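Transcription factor SKN7 (Chaetomium thermophilum, PDB 5D5W) binds heat-shock-element DNA and probably controls gene expression in response to osmotic change, through a two-component phosphorelay, and to oxidative stress. Local coordinates at residues Glu36-Thr39 against Lys40-Pro44. Sequence-based numbering, arbitrary orientation.
Sequences EKFT and KTILP
Leu43 lies over one face of the Phe38 ring, five residues back along the same helix. This is helix 35-46 of the winged helix-turn-helix, the fold of the HSF-type DNA-binding domain. Leu43 CG makes a CH-pi contact 4.1 Å from the centroid of the Phe38 ring, 29° off its normal. The branch CD2 of Leu43 reaches the far end of the ring, 3.6 Å from Phe38 CZ. Phe38 carries its CG anti to the backbone N (chi1 171°), which leans the ring toward the following turn. Ile42 comes to the ring differently. Its CB stands 4.0 Å from Phe38 CD1, oblique to the ring, and the two side chains cross at about a right angle. Phe38 therefore meets a side chain four residues on and another five residues on.

The five-residue step to Leu43 is consistent with the wider, pi-type turn at 40-42. Leu43 N bonds to Phe38 O at 2.8 Å, and the N-H points almost straight at the oxygen (170°). Ile42 N makes only weak bonds, to Lys37 O and Phe38 O. The helix kinks at Pro44, whose ring nitrogen has no hydrogen to give; its CD lies 3.4 Å from Thr39 O.

The apolar side of the helix faces the domain core. Phe38 meets Phe55 of helix 52-61 edge-to-face, and Met11 of helix 3-12 packs on both Phe38 and Ile42. On the more exposed side, Lys40 NZ forms a salt bridge with Asp81 of the second subunit. Thr41 N bonds to Lys37 O at 2.9 Å, while Thr41 OG1 sits 3.7 Å from Lys37 CG.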
# COMPACT_ATOMS: atom_id res chain seq x y z
N GLU B 36 5.54 -7.87 -1.35
CA GLU B 36 6.34 -7.92 -2.56
C GLU B 36 5.72 -8.88 -3.57
O GLU B 36 5.28 -8.46 -4.63
CB GLU B 36 7.77 -8.38 -2.25
CG GLU B 36 8.64 -7.32 -1.59
CD GLU B 36 8.32 -7.07 -0.13
OE1 GLU B 36 7.97 -5.91 0.21
OE2 GLU B 36 8.42 -8.02 0.68
N LYS B 37 5.68 -10.16 -3.22
CA LYS B 37 5.29 -11.21 -4.17
C LYS B 37 3.78 -11.25 -4.43
O LYS B 37 3.37 -11.53 -5.56
CB LYS B 37 5.77 -12.58 -3.70
CG LYS B 37 5.89 -13.59 -4.84
CD LYS B 37 6.01 -15.03 -4.35
CE LYS B 37 5.78 -16.03 -5.49
NZ LYS B 37 5.21 -17.33 -5.02
N PHE B 38 2.97 -10.97 -3.41
CA PHE B 38 1.50 -10.94 -3.57
C PHE B 38 1.03 -9.82 -4.49
O PHE B 38 0.27 -10.03 -5.43
CB PHE B 38 0.80 -10.78 -2.21
CG PHE B 38 -0.67 -10.53 -2.33
CD1 PHE B 38 -1.51 -11.53 -2.78
CD2 PHE B 38 -1.21 -9.29 -2.05
CE1 PHE B 38 -2.87 -11.31 -2.92
CE2 PHE B 38 -2.57 -9.06 -2.19
CZ PHE B 38 -3.40 -10.07 -2.62
N THR B 39 1.49 -8.61 -4.17
CA THR B 39 1.13 -7.42 -4.92
C THR B 39 1.61 -7.51 -6.36
O THR B 39 0.86 -7.25 -7.28
CB THR B 39 1.72 -6.16 -4.25
OG1 THR B 39 1.13 -5.98 -2.96
CG2 THR B 39 1.47 -4.93 -5.08
N LYS B 40 2.86 -7.91 -6.55
CA LYS B 40 3.47 -7.81 -7.87
C LYS B 40 3.18 -9.02 -8.75
O LYS B 40 3.16 -8.90 -9.97
CB LYS B 40 4.98 -7.58 -7.75
CG LYS B 40 5.40 -6.55 -6.70
CD LYS B 40 5.43 -5.12 -7.20
CE LYS B 40 5.55 -4.15 -6.03
NZ LYS B 40 6.56 -3.05 -6.22
N THR B 41 2.94 -10.19 -8.15
CA THR B 41 2.81 -11.44 -8.91
C THR B 41 1.39 -12.00 -8.94
O THR B 41 0.91 -12.42 -9.98
CB THR B 41 3.72 -12.53 -8.32
OG1 THR B 41 5.04 -12.01 -8.12
CG2 THR B 41 3.77 -13.75 -9.23
N ILE B 42 0.73 -12.02 -7.78
CA ILE B 42 -0.56 -12.68 -7.62
C ILE B 42 -1.75 -11.74 -7.87
O ILE B 42 -2.70 -12.10 -8.57
CB ILE B 42 -0.67 -13.30 -6.21
CG1 ILE B 42 0.49 -14.28 -6.00
CG2 ILE B 42 -2.00 -14.02 -6.05
CD1 ILE B 42 0.78 -14.61 -4.55
N LEU B 43 -1.69 -10.53 -7.33
CA LEU B 43 -2.74 -9.55 -7.62
C LEU B 43 -3.01 -9.44 -9.12
O LEU B 43 -4.16 -9.55 -9.53
CB LEU B 43 -2.42 -8.17 -7.04
CG LEU B 43 -2.92 -7.89 -5.63
CD1 LEU B 43 -2.58 -6.46 -5.24
CD2 LEU B 43 -4.43 -8.14 -5.53
N PRO B 44 -1.96 -9.26 -9.94
CA PRO B 44 -2.20 -9.10 -11.38
C PRO B 44 -2.66 -10.37 -12.09
O PRO B 44 -3.24 -10.28 -13.18
CB PRO B 44 -0.84 -8.66 -11.93
CG PRO B 44 0.07 -8.49 -10.76
CD PRO B 44 -0.52 -9.26 -9.63